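Local atomic coordinates of VAO-type flavoprotein oxidase VAO615 (Myceliophthora thermophila, PDB entry 6F72), a protein that binds FAD bicovalently and is probably an oxidoreductase that reacts rapidly with molecular oxygen once reduced, its substrate being still unknown. Residues A[27-39]-A[562-574]. Residues are numbered along the deposited sequence; the frame is centred on the assembly and turned at random.
Sequences SCRVLPGDAAWPS and VWDVDATGRLCRA. With NAG (2-acetamido-2-deoxy-beta-D-glucopyranose), chain C.
Cys28 and Cys572 join the start of the modelled chain to its C-terminal beta hairpin, strands 563-565 and 571-573, through a disulfide. The SG-SG bond has a chi3 of 105°. The same two residues form a single antiparallel bridge at a non-hydrogen-bonded pair. Its flanking backbone bonds are Arg573 N to Ser27 O, 2.9 Å, and Arg29 N to Leu571 O, 2.8 Å.

Arg570 makes the side-chain hydrogen bonds of the contact. Its CB meets Leu31 CD1 at 3.7 Å. CG lies 3.4 Å from Arg29 O, and CD packs on Cys28 CB. The chain then bends at chi3 (-73°), which lays the guanidinium over Leu31, with CD1 above the centre of one face. NH2 bonds Asp34 OD1 at 2.9 Å. Arg570 NH1 bonds Asp34 OD2 at 2.6 Å. The same NH1 also meets an in-plane lone pair of Arg29 O. This end-on salt bridge is nearly coplanar, and both carboxylate oxygens use their syn lone pairs. A leucine here would probably leave the Asp34 carboxylate without its countercharge and Arg29 O without this donor.

Next to the bridge, Trp563 CZ2 and CH2 sit over one face of the Arg29 guanidinium, the two planes 28° apart, while Arg29 NH1 bonds Asn147. In the type II turn 31-34, Leu31 N gives a second bond to Asp34 OD2, 2.8 Å long, from above the carboxylate plane.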
ATOM      1  N   SER A  27     -10.569   8.730 -29.373  1.00 40.27           N
ATOM      2  CA  SER A  27     -11.558   7.797 -28.760  1.00 40.18           C
ATOM      3  C   SER A  27     -10.876   6.863 -27.751  1.00 38.43           C
ATOM      4  O   SER A  27     -11.327   6.746 -26.610  1.00 37.69           O
ATOM      5  CB  SER A  27     -12.278   6.998 -29.854  1.00 41.86           C
ATOM      6  OG  SER A  27     -13.516   6.491 -29.389  1.00 42.39           O
ATOM      7  N   CYS A  28      -9.784   6.228 -28.179  1.00 37.88           N
ATOM      8  CA  CYS A  28      -9.017   5.280 -27.365  1.00 36.42           C
ATOM      9  C   CYS A  28      -7.539   5.657 -27.276  1.00 35.30           C
ATOM     10  O   CYS A  28      -7.008   6.304 -28.179  1.00 35.80           O
ATOM     11  CB  CYS A  28      -9.118   3.885 -27.970  1.00 37.12           C
ATOM     12  SG  CYS A  28     -10.781   3.191 -28.077  1.00 38.67           S
ATOM     13  N   ARG A  29      -6.877   5.249 -26.192  1.00 33.83           N
ATOM     14  CA  ARG A  29      -5.419   5.358 -26.076  1.00 32.97           C
ATOM     15  C   ARG A  29      -4.753   4.419 -27.073  1.00 33.41           C
ATOM     16  O   ARG A  29      -5.241   3.302 -27.300  1.00 33.58           O
ATOM     17  CB  ARG A  29      -4.942   4.996 -24.667  1.00 31.63           C
ATOM     18  CG  ARG A  29      -5.348   5.959 -23.569  1.00 31.26           C
ATOM     19  CD  ARG A  29      -4.860   7.373 -23.828  1.00 31.45           C
ATOM     20  NE  ARG A  29      -5.073   8.211 -22.661  1.00 31.04           N
ATOM     21  CZ  ARG A  29      -5.072   9.537 -22.672  1.00 31.39           C
ATOM     22  NH1 ARG A  29      -4.876  10.202 -23.804  1.00 32.20           N
ATOM     23  NH2 ARG A  29      -5.281  10.199 -21.542  1.00 31.06           N
ATOM     24  N   VAL A  30      -3.649   4.875 -27.661  1.00 33.53           N
ATOM     25  CA  VAL A  30      -2.914   4.091 -28.669  1.00 34.02           C
ATOM     26  C   VAL A  30      -2.092   2.958 -28.038  1.00 33.17           C
ATOM     27  O   VAL A  30      -1.569   3.096 -26.922  1.00 32.24           O
ATOM     28  CB  VAL A  30      -2.026   4.970 -29.600  1.00 34.63           C
ATOM     29  CG1 VAL A  30      -2.882   5.884 -30.477  1.00 35.90           C
ATOM     30  CG2 VAL A  30      -0.981   5.757 -28.815  1.00 33.68           C
ATOM     31  N   LEU A  31      -1.988   1.848 -28.767  1.00 33.71           N
ATOM     32  CA  LEU A  31      -1.269   0.658 -28.310  1.00 33.10           C
ATOM     33  C   LEU A  31      -0.131   0.305 -29.265  1.00 33.63           C
ATOM     34  O   LEU A  31      -0.197   0.676 -30.444  1.00 34.79           O
ATOM     35  CB  LEU A  31      -2.242  -0.527 -28.165  1.00 33.28           C
ATOM     36  CG  LEU A  31      -3.240  -0.494 -26.991  1.00 32.65           C
ATOM     37  CD1 LEU A  31      -3.995  -1.816 -26.924  1.00 32.99           C
ATOM     38  CD2 LEU A  31      -2.558  -0.217 -25.657  1.00 31.40           C
ATOM     39  N   PRO A  32       0.931  -0.388 -28.768  1.00 32.98           N
ATOM     40  CA  PRO A  32       1.960  -0.847 -29.722  1.00 33.60           C
ATOM     41  C   PRO A  32       1.303  -1.721 -30.782  1.00 34.63           C
ATOM     42  O   PRO A  32       0.452  -2.560 -30.454  1.00 34.53           O
ATOM     43  CB  PRO A  32       2.928  -1.665 -28.854  1.00 32.82           C
ATOM     44  CG  PRO A  32       2.692  -1.177 -27.465  1.00 31.77           C
ATOM     45  CD  PRO A  32       1.236  -0.829 -27.393  1.00 31.81           C
ATOM     46  N   GLY A  33       1.653  -1.469 -32.039  1.00 35.74           N
ATOM     47  CA  GLY A  33       1.017  -2.123 -33.182  1.00 37.00           C
ATOM     48  C   GLY A  33       0.090  -1.207 -33.966  1.00 38.02           C
ATOM     49  O   GLY A  33      -0.101  -1.412 -35.167  1.00 39.41           O
ATOM     50  N   ASP A  34      -0.489  -0.206 -33.291  1.00 37.35           N
ATOM     51  CA  ASP A  34      -1.377   0.774 -33.937  1.00 38.34           C
ATOM     52  C   ASP A  34      -0.635   1.613 -34.969  1.00 39.38           C
ATOM     53  O   ASP A  34       0.541   1.948 -34.774  1.00 38.85           O
ATOM     54  CB  ASP A  34      -1.992   1.723 -32.906  1.00 37.46           C
ATOM     55  CG  ASP A  34      -2.953   1.029 -31.949  1.00 36.79           C
ATOM     56  OD1 ASP A  34      -3.126  -0.204 -32.050  1.00 36.95           O
ATOM     57  OD2 ASP A  34      -3.534   1.736 -31.089  1.00 36.08           O
ATOM     58  N   ALA A  35      -1.331   1.956 -36.053  1.00 40.93           N
ATOM     59  CA  ALA A  35      -0.815   2.889 -37.050  1.00 42.21           C
ATOM     60  C   ALA A  35      -0.384   4.209 -36.393  1.00 41.43           C
ATOM     61  O   ALA A  35       0.622   4.797 -36.790  1.00 41.81           O
ATOM     62  CB  ALA A  35      -1.850   3.132 -38.134  1.00 44.11           C
ATOM     63  N   ALA A  36      -1.120   4.635 -35.363  1.00 40.39           N
ATOM     64  CA  ALA A  36      -0.859   5.892 -34.654  1.00 39.67           C
ATOM     65  C   ALA A  36       0.111   5.805 -33.455  1.00 37.95           C
ATOM     66  O   ALA A  36       0.379   6.831 -32.818  1.00 37.28           O
ATOM     67  CB  ALA A  36      -2.171   6.550 -34.243  1.00 39.75           C
ATOM     68  N   TRP A  37       0.632   4.606 -33.154  1.00 37.27           N
ATOM     69  CA  TRP A  37       1.714   4.447 -32.161  1.00 36.01           C
ATOM     70  C   TRP A  37       2.911   5.311 -32.583  1.00 36.60           C
ATOM     71  O   TRP A  37       3.244   5.338 -33.769  1.00 37.90           O
ATOM     72  CB  TRP A  37       2.146   2.985 -32.049  1.00 35.57           C
ATOM     73  CG  TRP A  37       3.195   2.709 -30.989  1.00 34.32           C
ATOM     74  CD1 TRP A  37       4.516   2.428 -31.195  1.00 34.44           C
ATOM     75  CD2 TRP A  37       3.001   2.686 -29.567  1.00 33.03           C
ATOM     76  NE1 TRP A  37       5.158   2.229 -29.992  1.00 33.29           N
ATOM     77  CE2 TRP A  37       4.253   2.380 -28.978  1.00 32.47           C
ATOM     78  CE3 TRP A  37       1.889   2.901 -28.730  1.00 32.38           C
ATOM     79  CZ2 TRP A  37       4.426   2.281 -27.587  1.00 31.38           C
ATOM     80  CZ3 TRP A  37       2.062   2.794 -27.342  1.00 31.29           C
ATOM     81  CH2 TRP A  37       3.323   2.488 -26.790  1.00 30.81           C
ATOM     82  N   PRO A  38       3.536   6.041 -31.628  1.00 35.81           N
ATOM     83  CA  PRO A  38       4.627   6.935 -32.014  1.00 36.41           C
ATOM     84  C   PRO A  38       5.807   6.179 -32.630  1.00 36.98           C
ATOM     85  O   PRO A  38       6.191   5.128 -32.116  1.00 36.22           O
ATOM     86  CB  PRO A  38       5.030   7.596 -30.686  1.00 35.25           C
ATOM     87  CG  PRO A  38       3.835   7.475 -29.808  1.00 34.38           C
ATOM     88  CD  PRO A  38       3.227   6.158 -30.186  1.00 34.47           C
ATOM     89  N   SER A  39       6.347   6.714 -33.731  1.00 38.43           N
ATOM     90  CA  SER A  39       7.573   6.203 -34.377  1.00 39.38           C
ATOM     91  C   SER A  39       8.765   6.146 -33.410  1.00 38.63           C
ATOM     92  O   SER A  39       8.743   6.775 -32.362  1.00 37.69           O
ATOM     93  CB  SER A  39       7.934   7.061 -35.600  1.00 41.03           C
ATOM     94  OG  SER A  39       8.341   8.364 -35.212  1.00 40.99           O
ATOM     95  N   VAL A 562     -14.349   7.387 -16.291  1.00 28.65           N
ATOM     96  CA  VAL A 562     -14.192   8.047 -17.594  1.00 29.45           C
ATOM     97  C   VAL A 562     -13.605   7.074 -18.637  1.00 29.92           C
ATOM     98  O   VAL A 562     -13.944   7.161 -19.816  1.00 30.64           O
ATOM     99  CB  VAL A 562     -13.360   9.357 -17.471  1.00 29.46           C
ATOM    100  CG1 VAL A 562     -12.987   9.942 -18.832  1.00 29.91           C
ATOM    101  CG2 VAL A 562     -14.134  10.396 -16.665  1.00 29.28           C
ATOM    102  N   TRP A 563     -12.756   6.143 -18.195  1.00 29.68           N
ATOM    103  CA  TRP A 563     -12.145   5.152 -19.093  1.00 30.27           C
ATOM    104  C   TRP A 563     -12.732   3.742 -18.928  1.00 30.52           C
ATOM    105  O   TRP A 563     -12.880   3.254 -17.798  1.00 30.07           O
ATOM    106  CB  TRP A 563     -10.622   5.109 -18.893  1.00 29.81           C
ATOM    107  CG  TRP A 563      -9.930   6.413 -19.206  1.00 30.00           C
ATOM    108  CD1 TRP A 563      -9.508   7.358 -18.305  1.00 29.73           C
ATOM    109  CD2 TRP A 563      -9.591   6.923 -20.508  1.00 30.56           C
ATOM    110  NE1 TRP A 563      -8.914   8.410 -18.964  1.00 30.00           N
ATOM    111  CE2 TRP A 563      -8.954   8.175 -20.313  1.00 30.54           C
ATOM    112  CE3 TRP A 563      -9.749   6.437 -21.819  1.00 31.05           C
ATOM    113  CZ2 TRP A 563      -8.488   8.960 -21.381  1.00 31.11           C
ATOM    114  CZ3 TRP A 563      -9.280   7.215 -22.881  1.00 31.61           C
ATOM    115  CH2 TRP A 563      -8.658   8.467 -22.652  1.00 31.60           C
ATOM    116  N   ASP A 564     -13.076   3.118 -20.064  1.00 31.56           N
ATOM    117  CA  ASP A 564     -13.324   1.661 -20.179  1.00 31.91           C
ATOM    118  C   ASP A 564     -12.050   0.945 -20.603  1.00 31.72           C
ATOM    119  O   ASP A 564     -11.275   1.461 -21.421  1.00 31.78           O
ATOM    120  CB  ASP A 564     -14.363   1.327 -21.263  1.00 33.10           C
ATOM    121  CG  ASP A 564     -15.763   1.767 -20.917  1.00 33.95           C
ATOM    122  OD1 ASP A 564     -16.141   1.811 -19.717  1.00 33.97           O
ATOM    123  OD2 ASP A 564     -16.504   2.056 -21.882  1.00 34.87           O
ATOM    124  N   VAL A 565     -11.870  -0.258 -20.064  1.00 31.25           N
ATOM    125  CA  VAL A 565     -10.783  -1.150 -20.430  1.00 31.07           C
ATOM    126  C   VAL A 565     -11.409  -2.246 -21.305  1.00 31.40           C
ATOM    127  O   VAL A 565     -12.244  -3.011 -20.812  1.00 31.21           O
ATOM    128  CB  VAL A 565     -10.126  -1.766 -19.161  1.00 30.63           C
ATOM    129  CG1 VAL A 565      -9.021  -2.754 -19.526  1.00 30.46           C
ATOM    130  CG2 VAL A 565      -9.607  -0.672 -18.232  1.00 30.31           C
ATOM    131  N   ASP A 566     -11.040  -2.317 -22.588  1.00 31.51           N
ATOM    132  CA  ASP A 566     -11.595  -3.370 -23.456  1.00 31.83           C
ATOM    133  C   ASP A 566     -10.906  -4.723 -23.214  1.00 31.69           C
ATOM    134  O   ASP A 566      -9.980  -4.806 -22.398  1.00 31.23           O
ATOM    135  CB  ASP A 566     -11.699  -2.939 -24.943  1.00 32.23           C
ATOM    136  CG  ASP A 566     -10.371  -3.010 -25.713  1.00 32.31           C
ATOM    137  OD1 ASP A 566      -9.402  -3.687 -25.292  1.00 31.80           O
ATOM    138  OD2 ASP A 566     -10.320  -2.382 -26.794  1.00 32.71           O
ATOM    139  N   ALA A 567     -11.360  -5.768 -23.909  1.00 32.31           N
ATOM    140  CA  ALA A 567     -10.867  -7.141 -23.710  1.00 32.26           C
ATOM    141  C   ALA A 567      -9.345  -7.277 -23.838  1.00 32.14           C
ATOM    142  O   ALA A 567      -8.712  -8.034 -23.081  1.00 32.09           O
ATOM    143  CB  ALA A 567     -11.567  -8.095 -24.665  1.00 33.05           C
ATOM    144  N   THR A 568      -8.778  -6.524 -24.782  1.00 32.06           N
ATOM    145  CA  THR A 568      -7.351  -6.538 -25.088  1.00 31.54           C
ATOM    146  C   THR A 568      -6.552  -5.719 -24.051  1.00 30.97           C
ATOM    147  O   THR A 568      -5.332  -5.842 -23.971  1.00 30.82           O
ATOM    148  CB  THR A 568      -7.082  -6.004 -26.519  1.00 32.07           C
ATOM    149  OG1 THR A 568      -7.073  -4.565 -26.523  1.00 32.24           O
ATOM    150  CG2 THR A 568      -8.138  -6.489 -27.510  1.00 32.58           C
ATOM    151  N   GLY A 569      -7.243  -4.878 -23.278  1.00 30.43           N
ATOM    152  CA  GLY A 569      -6.611  -4.041 -22.252  1.00 29.68           C
ATOM    153  C   GLY A 569      -6.431  -2.575 -22.625  1.00 29.56           C
ATOM    154  O   GLY A 569      -5.837  -1.804 -21.865  1.00 29.30           O
ATOM    155  N   ARG A 570      -6.955  -2.199 -23.794  1.00 29.85           N
ATOM    156  CA  ARG A 570      -6.937  -0.823 -24.296  1.00 29.90           C
ATOM    157  C   ARG A 570      -7.868   0.099 -23.500  1.00 29.67           C
ATOM    158  O   ARG A 570      -9.011  -0.257 -23.176  1.00 29.52           O
ATOM    159  CB  ARG A 570      -7.353  -0.801 -25.768  1.00 30.50           C
ATOM    160  CG  ARG A 570      -7.063   0.508 -26.493  1.00 30.79           C
ATOM    161  CD  ARG A 570      -7.722   0.525 -27.869  1.00 31.53           C
ATOM    162  NE  ARG A 570      -7.063  -0.350 -28.841  1.00 31.71           N
ATOM    163  CZ  ARG A 570      -5.950  -0.040 -29.504  1.00 32.08           C
ATOM    164  NH1 ARG A 570      -5.339   1.130 -29.298  1.00 31.97           N
ATOM    165  NH2 ARG A 570      -5.434  -0.903 -30.374  1.00 32.35           N
ATOM    166  N   LEU A 571      -7.372   1.300 -23.213  1.00 29.55           N
ATOM    167  CA  LEU A 571      -8.164   2.328 -22.556  1.00 29.27           C
ATOM    168  C   LEU A 571      -8.961   3.107 -23.590  1.00 29.88           C
ATOM    169  O   LEU A 571      -8.393   3.673 -24.520  1.00 30.04           O
ATOM    170  CB  LEU A 571      -7.256   3.227 -21.728  1.00 28.95           C
ATOM    171  CG  LEU A 571      -7.379   3.120 -20.206  1.00 28.54           C
ATOM    172  CD1 LEU A 571      -6.998   1.743 -19.676  1.00 28.13           C
ATOM    173  CD2 LEU A 571      -6.535   4.216 -19.565  1.00 28.23           C
ATOM    174  N   CYS A 572     -10.286   3.085 -23.447  1.00 30.21           N
ATOM    175  CA  CYS A 572     -11.185   3.837 -24.331  1.00 31.24           C
ATOM    176  C   CYS A 572     -12.180   4.691 -23.534  1.00 31.60           C
ATOM    177  O   CYS A 572     -12.592   4.318 -22.434  1.00 31.16           O
ATOM    178  CB  CYS A 572     -11.932   2.909 -25.285  1.00 31.45           C
ATOM    179  SG  CYS A 572     -10.891   1.981 -26.434  1.00 31.61           S
ATOM    180  N   ARG A 573     -12.549   5.843 -24.087  1.00 32.80           N
ATOM    181  CA  ARG A 573     -13.450   6.767 -23.392  1.00 33.54           C
ATOM    182  C   ARG A 573     -14.850   6.170 -23.276  1.00 34.08           C
ATOM    183  O   ARG A 573     -15.473   5.807 -24.285  1.00 34.91           O
ATOM    184  CB  ARG A 573     -13.471   8.155 -24.048  1.00 34.19           C
ATOM    185  CG  ARG A 573     -12.254   8.989 -23.670  1.00 34.19           C
ATOM    186  CD  ARG A 573     -12.389  10.473 -23.971  1.00 34.75           C
ATOM    187  NE  ARG A 573     -11.244  11.201 -23.412  1.00 34.64           N
ATOM    188  CZ  ARG A 573     -11.261  11.918 -22.286  1.00 34.27           C
ATOM    189  NH1 ARG A 573     -12.369  12.066 -21.566  1.00 34.09           N
ATOM    190  NH2 ARG A 573     -10.153  12.513 -21.881  1.00 34.19           N
ATOM    191  N   ALA A 574     -15.308   6.035 -22.033  1.00 33.87           N
ATOM    192  CA  ALA A 574     -16.633   5.519 -21.735  1.00 34.29           C
ATOM    193  C   ALA A 574     -17.707   6.441 -22.318  1.00 35.04           C
ATOM    194  O   ALA A 574     -17.484   7.631 -22.556  1.00 35.05           O
ATOM    195  CB  ALA A 574     -16.808   5.364 -20.232  1.00 33.75           C
ATOM    196  OXT ALA A 574     -18.825   6.003 -22.579  1.00 35.55           O
TER
HETATM  197  C1  NAG C   2      -8.881 -11.077 -20.543  1.00 35.24           C
HETATM  198  C2  NAG C   2      -9.848 -11.803 -21.477  1.00 38.18           C
HETATM  199  C3  NAG C   2     -10.955 -10.864 -21.952  1.00 39.92           C
HETATM  200  C4  NAG C   2     -11.660 -10.135 -20.793  1.00 40.77           C
HETATM  201  C5  NAG C   2     -10.663  -9.548 -19.782  1.00 38.51           C
HETATM  202  C6  NAG C   2     -11.369  -9.148 -18.484  1.00 38.02           C
HETATM  203  C7  NAG C   2      -8.830 -13.696 -22.704  1.00 40.75           C
HETATM  204  C8  NAG C   2      -8.159 -14.100 -23.987  1.00 40.72           C
HETATM  205  N2  NAG C   2      -9.179 -12.404 -22.626  1.00 39.52           N
HETATM  206  O3  NAG C   2     -11.904 -11.635 -22.699  1.00 39.98           O
HETATM  207  O4  NAG C   2     -12.437  -9.046 -21.305  1.00 45.40           O
HETATM  208  O5  NAG C   2      -9.591 -10.454 -19.462  1.00 36.51           O
HETATM  209  O6  NAG C   2     -11.561 -10.289 -17.636  1.00 36.37           O
HETATM  210  O7  NAG C   2      -9.023 -14.514 -21.809  1.00 40.97           O